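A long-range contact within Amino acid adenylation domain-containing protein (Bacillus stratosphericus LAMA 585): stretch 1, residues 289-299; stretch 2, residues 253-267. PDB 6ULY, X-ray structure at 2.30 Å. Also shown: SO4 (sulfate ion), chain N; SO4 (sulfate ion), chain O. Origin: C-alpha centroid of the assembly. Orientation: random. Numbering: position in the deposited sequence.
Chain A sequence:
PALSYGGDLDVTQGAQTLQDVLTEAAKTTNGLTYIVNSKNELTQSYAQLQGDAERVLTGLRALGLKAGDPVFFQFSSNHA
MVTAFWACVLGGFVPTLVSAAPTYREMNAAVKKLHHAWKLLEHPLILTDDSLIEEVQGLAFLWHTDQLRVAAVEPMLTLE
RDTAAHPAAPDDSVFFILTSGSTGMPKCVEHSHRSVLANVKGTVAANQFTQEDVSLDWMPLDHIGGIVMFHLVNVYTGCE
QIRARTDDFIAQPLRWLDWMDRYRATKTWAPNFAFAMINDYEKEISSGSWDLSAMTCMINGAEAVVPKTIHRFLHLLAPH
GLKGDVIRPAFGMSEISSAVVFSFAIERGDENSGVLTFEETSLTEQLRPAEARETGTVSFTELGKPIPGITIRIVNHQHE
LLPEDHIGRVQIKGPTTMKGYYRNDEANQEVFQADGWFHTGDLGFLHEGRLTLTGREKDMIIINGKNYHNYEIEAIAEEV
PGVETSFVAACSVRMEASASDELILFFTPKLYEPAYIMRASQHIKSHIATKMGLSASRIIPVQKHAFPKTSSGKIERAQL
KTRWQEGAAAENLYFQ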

# COMPACT_ATOMS: atom_id res chain seq x y z
N SER A 289 -25.78 3.39 -38.90
CA SER A 289 -26.37 4.72 -39.06
C SER A 289 -26.73 5.27 -37.69
O SER A 289 -27.52 4.65 -36.96
CB SER A 289 -27.60 4.68 -39.96
OG SER A 289 -28.09 5.99 -40.19
N TRP A 290 -26.16 6.42 -37.35
CA TRP A 290 -26.53 7.14 -36.14
C TRP A 290 -26.59 8.63 -36.44
O TRP A 290 -25.87 9.13 -37.31
CB TRP A 290 -25.54 6.90 -34.99
CG TRP A 290 -25.41 5.48 -34.56
CD1 TRP A 290 -26.12 4.84 -33.59
CD2 TRP A 290 -24.50 4.51 -35.08
NE1 TRP A 290 -25.71 3.54 -33.47
CE2 TRP A 290 -24.71 3.31 -34.38
CE3 TRP A 290 -23.52 4.54 -36.08
CZ2 TRP A 290 -23.99 2.15 -34.64
CZ3 TRP A 290 -22.80 3.38 -36.34
CH2 TRP A 290 -23.04 2.20 -35.62
N ASP A 291 -27.46 9.32 -35.72
CA ASP A 291 -27.49 10.78 -35.72
C ASP A 291 -26.90 11.25 -34.39
O ASP A 291 -27.55 11.13 -33.35
CB ASP A 291 -28.90 11.31 -35.93
CG ASP A 291 -28.93 12.81 -36.15
OD1 ASP A 291 -27.86 13.45 -36.05
OD2 ASP A 291 -30.02 13.35 -36.42
N LEU A 292 -25.67 11.76 -34.44
CA LEU A 292 -24.98 12.26 -33.25
C LEU A 292 -24.77 13.77 -33.32
O LEU A 292 -23.80 14.30 -32.76
CB LEU A 292 -23.64 11.54 -33.08
CG LEU A 292 -23.73 10.01 -33.02
CD1 LEU A 292 -22.35 9.38 -32.99
CD2 LEU A 292 -24.55 9.55 -31.82
N SER A 293 -25.68 14.47 -34.00
CA SER A 293 -25.55 15.91 -34.19
C SER A 293 -25.89 16.70 -32.94
O SER A 293 -25.49 17.86 -32.83
CB SER A 293 -26.44 16.37 -35.35
OG SER A 293 -27.80 16.05 -35.11
N ALA A 294 -26.62 16.10 -31.99
CA ALA A 294 -26.95 16.79 -30.75
C ALA A 294 -25.82 16.76 -29.73
O ALA A 294 -25.81 17.59 -28.82
CB ALA A 294 -28.21 16.17 -30.13
N MET A 295 -24.88 15.82 -29.85
CA MET A 295 -23.81 15.68 -28.87
C MET A 295 -22.88 16.88 -28.94
O MET A 295 -22.32 17.19 -29.99
CB MET A 295 -23.04 14.39 -29.13
CG MET A 295 -21.83 14.16 -28.20
SD MET A 295 -22.23 14.19 -26.44
CE MET A 295 -23.56 12.99 -26.36
N THR A 296 -22.71 17.56 -27.80
CA THR A 296 -21.80 18.69 -27.71
C THR A 296 -20.65 18.48 -26.74
O THR A 296 -19.64 19.19 -26.84
CB THR A 296 -22.56 19.96 -27.29
OG1 THR A 296 -23.17 19.75 -26.01
CG2 THR A 296 -23.63 20.31 -28.31
N CYS A 297 -20.75 17.52 -25.82
CA CYS A 297 -19.79 17.38 -24.73
C CYS A 297 -19.55 15.90 -24.46
O CYS A 297 -20.38 15.23 -23.84
CB CYS A 297 -20.29 18.10 -23.48
SG CYS A 297 -19.32 17.79 -21.99
N MET A 298 -18.40 15.39 -24.90
CA MET A 298 -17.98 14.02 -24.59
C MET A 298 -16.75 14.13 -23.70
O MET A 298 -15.62 14.23 -24.18
CB MET A 298 -17.68 13.23 -25.86
CG MET A 298 -18.82 13.15 -26.84
SD MET A 298 -18.58 11.81 -28.02
CE MET A 298 -19.08 10.41 -27.02
N ILE A 299 -16.97 14.10 -22.39
CA ILE A 299 -15.87 14.21 -21.45
C ILE A 299 -15.07 12.91 -21.45
O ILE A 299 -15.64 11.81 -21.37
CB ILE A 299 -16.38 14.56 -20.04
CG1 ILE A 299 -16.87 16.00 -20.02
CG2 ILE A 299 -15.29 14.33 -19.01
CD1 ILE A 299 -17.79 16.32 -18.86
S SO4 N . -26.32 -8.48 -23.66
O1 SO4 N . -25.73 -7.27 -23.19
O2 SO4 N . -26.05 -9.54 -22.72
O3 SO4 N . -27.75 -8.30 -23.77
O4 SO4 N . -25.78 -8.82 -24.94
S SO4 O . -30.97 -5.16 -27.02
O1 SO4 O . -30.45 -3.95 -26.45
O2 SO4 O . -29.92 -5.83 -27.75
O3 SO4 O . -31.44 -6.02 -25.97
O4 SO4 O . -32.05 -4.85 -27.90
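Stretch 2 (253-267) PLRWLDWMDRYRATK

Stretch 2 lies along stretch 1 as a helix that runs through Arg262, followed by a turn and the start of a strand at Lys267; stretch 1 begins extended, turns at Leu292-Ala294 and becomes strand at Cys297. Both stretches run the same way: CA atoms pair from Asp291 with Asp261 (5.3 Å) through Met295 with Thr266 (4.0 Å) to Cys297 with Lys267 (4.4 Å), the last a parallel bridge with both CB atoms on one face of the sheet, 3.7 Å apart. Between helix and strand, Arg264 takes positive phi in a Schellman motif, which ends the helix.

Two helix carboxylates hold the start of stretch 1. Trp290 NE1 donates almost linearly to Asp258 OD1 (2.5 Å), and Asp291 N donates to Asp261 OD1 (2.6 Å). At the other end, Thr266 O accepts from Thr296 N (2.7 Å), Thr296 OG1 (2.9 Å) and, weakly, Cys297 N (3.0 Å).

Two rings are covered: Leu257 CB lies over one face of Trp290, 3.4 Å from the centroid of its five-membered ring, while Met298 CE covers the six-membered ring of Trp256 (4.2 Å to the centroid).

Apolar side chains also pack together, because CA-to-CB of Met260 points toward stretch 1 while Leu292, Met295 and Met298 start sideways but bring their ends nearer. Leu292 CD2 meets Met260 CB (3.6 Å). Met260 CE touches both Met295 CE (3.6 Å) and Met298 CE (3.7 Å), joining three methionines; Met295 CE also reaches Ala265 CB (3.7 Å).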

# COMPACT_ATOMS: atom_id res chain seq x y z
N PRO A 253 -20.34 -2.29 -26.90
CA PRO A 253 -19.96 -0.87 -26.86
C PRO A 253 -20.74 0.02 -27.83
O PRO A 253 -20.98 1.19 -27.51
CB PRO A 253 -18.47 -0.90 -27.20
CG PRO A 253 -18.01 -2.25 -26.75
CD PRO A 253 -19.17 -3.18 -27.01
N LEU A 254 -21.13 -0.50 -28.99
CA LEU A 254 -21.86 0.33 -29.95
C LEU A 254 -23.20 0.80 -29.40
O LEU A 254 -23.79 1.72 -29.97
CB LEU A 254 -22.08 -0.43 -31.25
CG LEU A 254 -20.83 -0.61 -32.13
CD1 LEU A 254 -21.19 -1.36 -33.40
CD2 LEU A 254 -20.18 0.73 -32.46
N ARG A 255 -23.69 0.20 -28.31
CA ARG A 255 -24.89 0.73 -27.66
C ARG A 255 -24.71 2.18 -27.26
O ARG A 255 -25.69 2.94 -27.23
CB ARG A 255 -25.23 -0.12 -26.45
CG ARG A 255 -25.91 -1.41 -26.81
CD ARG A 255 -26.05 -2.34 -25.63
NE ARG A 255 -26.70 -3.57 -26.04
CZ ARG A 255 -26.72 -4.69 -25.34
NH1 ARG A 255 -26.09 -4.76 -24.17
NH2 ARG A 255 -27.35 -5.75 -25.82
N TRP A 256 -23.49 2.58 -26.90
CA TRP A 256 -23.23 3.99 -26.64
C TRP A 256 -23.74 4.85 -27.79
O TRP A 256 -24.45 5.84 -27.58
CB TRP A 256 -21.73 4.21 -26.43
CG TRP A 256 -21.36 5.44 -25.64
CD1 TRP A 256 -22.20 6.27 -24.95
CD2 TRP A 256 -20.04 5.96 -25.44
NE1 TRP A 256 -21.49 7.28 -24.35
CE2 TRP A 256 -20.16 7.11 -24.64
CE3 TRP A 256 -18.77 5.57 -25.88
CZ2 TRP A 256 -19.06 7.87 -24.26
CZ3 TRP A 256 -17.67 6.33 -25.50
CH2 TRP A 256 -17.83 7.47 -24.70
N LEU A 257 -23.40 4.47 -29.02
CA LEU A 257 -23.88 5.22 -30.17
C LEU A 257 -25.41 5.20 -30.23
O LEU A 257 -26.05 6.25 -30.35
CB LEU A 257 -23.28 4.64 -31.46
CG LEU A 257 -21.75 4.65 -31.53
CD1 LEU A 257 -21.29 4.29 -32.94
CD2 LEU A 257 -21.18 5.99 -31.11
N ASP A 258 -26.01 4.00 -30.14
CA ASP A 258 -27.47 3.90 -30.17
C ASP A 258 -28.10 4.83 -29.15
O ASP A 258 -29.11 5.49 -29.43
CB ASP A 258 -27.91 2.46 -29.88
CG ASP A 258 -27.34 1.46 -30.85
OD1 ASP A 258 -26.74 1.88 -31.87
OD2 ASP A 258 -27.50 0.26 -30.58
N TRP A 259 -27.53 4.86 -27.94
CA TRP A 259 -28.12 5.62 -26.85
C TRP A 259 -28.01 7.12 -27.12
O TRP A 259 -29.00 7.85 -26.98
CB TRP A 259 -27.44 5.24 -25.54
CG TRP A 259 -27.72 3.83 -25.08
CD1 TRP A 259 -28.80 3.06 -25.41
CD2 TRP A 259 -26.89 3.02 -24.22
NE1 TRP A 259 -28.70 1.83 -24.79
CE2 TRP A 259 -27.54 1.78 -24.07
CE3 TRP A 259 -25.67 3.23 -23.57
CZ2 TRP A 259 -27.02 0.75 -23.29
CZ3 TRP A 259 -25.15 2.21 -22.79
CH2 TRP A 259 -25.82 0.99 -22.66
N MET A 260 -26.82 7.59 -27.50
CA MET A 260 -26.67 9.00 -27.84
C MET A 260 -27.67 9.41 -28.91
O MET A 260 -28.21 10.52 -28.87
CB MET A 260 -25.25 9.28 -28.31
CG MET A 260 -24.23 9.32 -27.20
SD MET A 260 -22.55 9.12 -27.82
CE MET A 260 -22.34 10.60 -28.80
N ASP A 261 -27.93 8.52 -29.86
CA ASP A 261 -28.83 8.82 -30.96
C ASP A 261 -30.29 8.76 -30.51
O ASP A 261 -31.07 9.68 -30.78
CB ASP A 261 -28.58 7.85 -32.11
CG ASP A 261 -29.66 7.88 -33.16
OD1 ASP A 261 -29.48 8.56 -34.19
OD2 ASP A 261 -30.70 7.21 -32.96
N ARG A 262 -30.65 7.70 -29.79
CA ARG A 262 -32.04 7.46 -29.43
C ARG A 262 -32.58 8.52 -28.49
O ARG A 262 -33.78 8.82 -28.52
CB ARG A 262 -32.14 6.06 -28.81
CG ARG A 262 -33.40 5.70 -28.04
CD ARG A 262 -33.21 4.28 -27.52
NE ARG A 262 -34.20 3.84 -26.54
CZ ARG A 262 -34.02 2.79 -25.73
NH1 ARG A 262 -32.89 2.09 -25.77
NH2 ARG A 262 -34.97 2.45 -24.87
N TYR A 263 -31.73 9.12 -27.65
CA TYR A 263 -32.16 10.15 -26.72
C TYR A 263 -31.63 11.53 -27.08
O TYR A 263 -31.85 12.48 -26.34
CB TYR A 263 -31.73 9.78 -25.30
CG TYR A 263 -32.43 8.54 -24.78
CD1 TYR A 263 -33.70 8.62 -24.21
CD2 TYR A 263 -31.83 7.29 -24.87
CE1 TYR A 263 -34.34 7.49 -23.74
CE2 TYR A 263 -32.47 6.15 -24.40
CZ TYR A 263 -33.72 6.26 -23.84
OH TYR A 263 -34.36 5.12 -23.37
N ARG A 264 -30.96 11.66 -28.23
CA ARG A 264 -30.42 12.94 -28.66
C ARG A 264 -29.58 13.57 -27.55
O ARG A 264 -29.73 14.75 -27.22
CB ARG A 264 -31.54 13.88 -29.12
CG ARG A 264 -32.41 13.29 -30.22
CD ARG A 264 -33.47 14.28 -30.68
NE ARG A 264 -34.80 13.67 -30.75
CZ ARG A 264 -35.21 12.86 -31.72
NH1 ARG A 264 -34.40 12.55 -32.73
NH2 ARG A 264 -36.44 12.36 -31.69
N ALA A 265 -28.69 12.77 -26.98
CA ALA A 265 -27.88 13.23 -25.86
C ALA A 265 -26.98 14.38 -26.29
O ALA A 265 -26.42 14.38 -27.39
CB ALA A 265 -27.02 12.08 -25.32
N THR A 266 -26.87 15.38 -25.42
CA THR A 266 -25.97 16.50 -25.65
C THR A 266 -24.64 16.36 -24.91
O THR A 266 -23.67 17.03 -25.28
CB THR A 266 -26.64 17.82 -25.24
OG1 THR A 266 -26.77 17.88 -23.81
CG2 THR A 266 -28.03 17.93 -25.87
N LYS A 267 -24.58 15.51 -23.89
CA LYS A 267 -23.33 15.32 -23.15
C LYS A 267 -23.27 13.89 -22.63
O LYS A 267 -24.29 13.26 -22.38
CB LYS A 267 -23.20 16.31 -21.99
CG LYS A 267 -24.23 16.13 -20.89
CD LYS A 267 -24.06 17.16 -19.78
CE LYS A 267 -24.97 16.84 -18.61
NZ LYS A 267 -24.84 17.79 -17.49